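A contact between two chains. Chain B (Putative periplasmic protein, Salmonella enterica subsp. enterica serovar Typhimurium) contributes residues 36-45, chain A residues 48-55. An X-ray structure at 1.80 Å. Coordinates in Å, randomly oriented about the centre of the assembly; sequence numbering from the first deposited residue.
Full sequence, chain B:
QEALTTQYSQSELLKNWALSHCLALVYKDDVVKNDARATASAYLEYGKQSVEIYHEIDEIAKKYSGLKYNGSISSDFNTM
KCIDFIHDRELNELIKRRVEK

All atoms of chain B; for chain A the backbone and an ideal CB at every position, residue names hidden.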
# COMPACT_ATOMS: atom_id res chain seq x y z
N ALA B 36 0.92 2.71 8.00
CA ALA B 36 0.40 1.39 7.67
C ALA B 36 0.06 0.58 8.93
O ALA B 36 -0.96 -0.09 8.96
CB ALA B 36 1.39 0.64 6.74
N ARG B 37 0.89 0.67 9.97
CA ARG B 37 0.61 0.01 11.26
C ARG B 37 -0.66 0.56 11.90
O ARG B 37 -1.48 -0.18 12.43
CB ARG B 37 1.74 0.21 12.25
CG ARG B 37 2.93 -0.64 11.99
CD ARG B 37 3.95 -0.34 13.09
NE ARG B 37 5.03 -1.30 13.05
CZ ARG B 37 5.88 -1.53 14.06
NH1 ARG B 37 5.77 -0.85 15.19
NH2 ARG B 37 6.83 -2.45 13.93
N ALA B 38 -0.81 1.88 11.87
CA ALA B 38 -2.00 2.53 12.48
C ALA B 38 -3.25 2.09 11.74
O ALA B 38 -4.29 1.76 12.37
CB ALA B 38 -1.86 4.04 12.44
N THR B 39 -3.16 2.08 10.41
CA THR B 39 -4.24 1.65 9.54
C THR B 39 -4.61 0.18 9.83
O THR B 39 -5.79 -0.15 10.01
CB THR B 39 -3.85 1.87 8.05
OG1 THR B 39 -3.72 3.28 7.80
CG2 THR B 39 -4.92 1.28 7.09
N ALA B 40 -3.61 -0.69 9.89
CA ALA B 40 -3.91 -2.09 10.23
C ALA B 40 -4.63 -2.19 11.59
O ALA B 40 -5.58 -2.95 11.73
CB ALA B 40 -2.64 -2.96 10.21
N SER B 41 -4.21 -1.38 12.56
CA SER B 41 -4.79 -1.49 13.91
C SER B 41 -6.30 -1.15 13.88
O SER B 41 -7.09 -1.70 14.67
CB SER B 41 -4.03 -0.63 14.94
OG SER B 41 -4.35 0.73 14.82
N ALA B 42 -6.70 -0.28 12.95
CA ALA B 42 -8.12 0.08 12.80
C ALA B 42 -8.93 -1.15 12.37
O ALA B 42 -10.03 -1.41 12.89
CB ALA B 42 -8.28 1.21 11.77
N TYR B 43 -8.39 -1.94 11.44
CA TYR B 43 -9.10 -3.16 11.01
C TYR B 43 -9.13 -4.23 12.11
O TYR B 43 -10.13 -4.96 12.23
CB TYR B 43 -8.52 -3.72 9.71
CG TYR B 43 -8.59 -2.67 8.62
CD1 TYR B 43 -9.81 -2.06 8.31
CD2 TYR B 43 -7.43 -2.25 7.95
CE1 TYR B 43 -9.90 -1.05 7.33
CE2 TYR B 43 -7.50 -1.25 6.96
CZ TYR B 43 -8.74 -0.67 6.66
OH TYR B 43 -8.84 0.32 5.73
N LEU B 44 -8.05 -4.34 12.88
CA LEU B 44 -8.03 -5.24 14.05
C LEU B 44 -9.10 -4.86 15.08
O LEU B 44 -9.72 -5.76 15.66
CB LEU B 44 -6.62 -5.33 14.67
CG LEU B 44 -6.43 -6.25 15.89
CD1 LEU B 44 -5.01 -6.82 15.87
CD2 LEU B 44 -6.70 -5.50 17.17
N GLU B 45 -9.30 -3.56 15.32
CA GLU B 45 -10.28 -3.10 16.31
C GLU B 45 -11.66 -3.69 16.04
O GLU B 45 -12.37 -4.09 16.99
CB GLU B 45 -10.39 -1.56 16.35
CG GLU B 45 -11.64 -0.96 17.05
CD GLU B 45 -11.69 -1.16 18.58
OE1 GLU B 45 -10.60 -1.26 19.21
OE2 GLU B 45 -12.82 -1.21 19.14
N UNK A 48 2.78 -5.49 20.96
CA UNK A 48 3.18 -4.10 20.72
C UNK A 48 4.49 -3.98 19.93
O UNK A 48 4.58 -3.20 18.97
CB UNK A 48 3.32 -3.37 22.06
N UNK A 49 5.48 -4.78 20.29
CA UNK A 49 6.74 -4.83 19.54
C UNK A 49 6.51 -5.22 18.09
O UNK A 49 7.15 -4.67 17.18
CB UNK A 49 7.71 -5.82 20.19
N UNK A 50 5.61 -6.18 17.87
CA UNK A 50 5.26 -6.64 16.53
C UNK A 50 4.42 -5.63 15.74
O UNK A 50 4.21 -5.79 14.54
CB UNK A 50 4.50 -7.97 16.63
N UNK A 51 3.94 -4.60 16.42
CA UNK A 51 3.10 -3.58 15.82
C UNK A 51 1.62 -3.90 15.72
O UNK A 51 0.84 -3.10 15.17
CB UNK A 51 3.63 -3.28 14.41
N UNK A 52 1.20 -5.04 16.28
CA UNK A 52 -0.20 -5.47 16.16
C UNK A 52 -1.14 -4.58 16.95
O UNK A 52 -2.29 -4.41 16.55
CB UNK A 52 -0.35 -6.92 16.63
N UNK A 53 -0.68 -4.07 18.09
CA UNK A 53 -1.51 -3.16 18.89
C UNK A 53 -0.89 -1.79 18.79
O UNK A 53 0.32 -1.65 19.00
CB UNK A 53 -1.62 -3.61 20.35
N UNK A 54 -1.72 -0.79 18.46
CA UNK A 54 -1.28 0.60 18.38
C UNK A 54 -2.15 1.53 19.23
O UNK A 54 -1.73 2.65 19.56
CB UNK A 54 -1.29 1.07 16.92
N UNK A 55 -3.36 1.09 19.55
CA UNK A 55 -4.28 1.88 20.40
C UNK A 55 -4.17 1.40 21.85
O UNK A 55 -4.68 0.33 22.19
CB UNK A 55 -5.72 1.76 19.91

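Chain B presents one side of a helix, with Arg B37, Ser B41 and Leu B44 directed toward the segment of chain A. Positions 48 and 49 have helical backbone angles, and their CA-to-CB bonds point away from chain B, with nothing of it within 5.5 Å of either ideal CB. Chain B therefore selects little here, and many helix-compatible residues would serve. They are Ile A48 and Thr A49.

Position 50 also points away and could carry almost any residue as far as chain B is concerned. It is Gly A50.

Position 51 is far more restrictive. Its phi of 83° and psi of 5° bring an ideal CB against the carbonyl O of the preceding residue, which by itself calls for glycine, and that CB would also lie 2.8 Å from Arg B37 NE, a clash. The residue is Gly A51. It closes the helix in a Schellman motif, and its bare CA sits over one face of the Arg B37 guanidinium, 3.9 Å from Arg B37 CZ. A water donates to both Gly A51 O (2.6 Å) and Arg B37 O (2.8 Å), linking the two backbones.

At position 52 the CA-to-CB bond points away, although the ideal CB is 4.7 Å from Leu B44 CD1; a range of side chains, large ones included, would fit. It is Tyr A52, whose backbone O lies 3.7 Å from Leu B44 CD1.

Position 53 points away as well, but a long or aromatic side chain could turn back toward the apolar end of Leu B44. Phe A53 does so: Leu B44 CD1 meets the edge of its ring, 4.5 Å from Phe A53 CE1.

Position 54 points toward chain B, its ideal CB 3.7 Å from Ser B41 OG and 4.7 Å from Arg B37 O. A flexible chain of moderate length could lie along the helix here; a polar end would suit the Arg B37 guanidinium, but an unbranched apolar chain would fit as well. Gln A54 packs its CG 3.8 Å from Arg B37 O. Its NE2 turns back to donate to Phe A53 O (2.8 Å), while a water donates to Gln A54 OE1 (2.8 Å) and accepts from Arg B37 NH1 (3.1 Å). Ser B41 OG donates within its own helix, to Ala B38 O at 2.7 Å.

Position 55 points toward chain B with its ideal CB 5.4 Å from Ser B41 OG, and the Glu B45 carboxylate lies beyond; many side chains would fit, and one with a donor could answer the carboxylate directly or through water. In Asn A55, ND2 donates to a water (2.8 Å) that donates to Glu B45 OE1 (3.0 Å), and the side chain caps a backbone N just beyond the segment.

Chain A (48-55) ITGGYFQN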
# COMPACT_ATOMS: atom_id res chain seq x y z
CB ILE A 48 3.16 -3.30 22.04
CG1 ILE A 48 1.70 -3.06 22.45
CG2 ILE A 48 3.94 -1.98 21.91
CD1 ILE A 48 1.59 -2.55 23.89
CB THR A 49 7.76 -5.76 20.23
OG1 THR A 49 8.05 -5.22 21.53
CG2 THR A 49 9.05 -5.93 19.42
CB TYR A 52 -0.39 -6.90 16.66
CG TYR A 52 0.40 -7.92 15.89
CD1 TYR A 52 -0.15 -8.57 14.80
CD2 TYR A 52 1.72 -8.23 16.26
CE1 TYR A 52 0.59 -9.51 14.07
CE2 TYR A 52 2.47 -9.17 15.54
CZ TYR A 52 1.88 -9.80 14.45
OH TYR A 52 2.60 -10.74 13.75
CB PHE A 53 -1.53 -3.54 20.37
CG PHE A 53 -2.04 -4.94 20.65
CD1 PHE A 53 -2.87 -5.61 19.75
CD2 PHE A 53 -1.72 -5.55 21.87
CE1 PHE A 53 -3.36 -6.89 20.03
CE2 PHE A 53 -2.20 -6.84 22.17
CZ PHE A 53 -3.01 -7.51 21.24
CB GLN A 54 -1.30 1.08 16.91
CG GLN A 54 -0.33 0.33 16.00
CD GLN A 54 1.14 0.70 16.29
OE1 GLN A 54 1.65 1.65 15.75
NE2 GLN A 54 1.78 -0.04 17.19
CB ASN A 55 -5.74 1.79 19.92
CG ASN A 55 -6.66 2.75 20.70
OD1 ASN A 55 -6.22 3.41 21.65
ND2 ASN A 55 -7.92 2.85 20.28
O HOH W 1 -0.69 -2.76 13.05
O HOH W 2 4.39 1.90 15.72
O HOH W 3 -9.06 1.18 18.33
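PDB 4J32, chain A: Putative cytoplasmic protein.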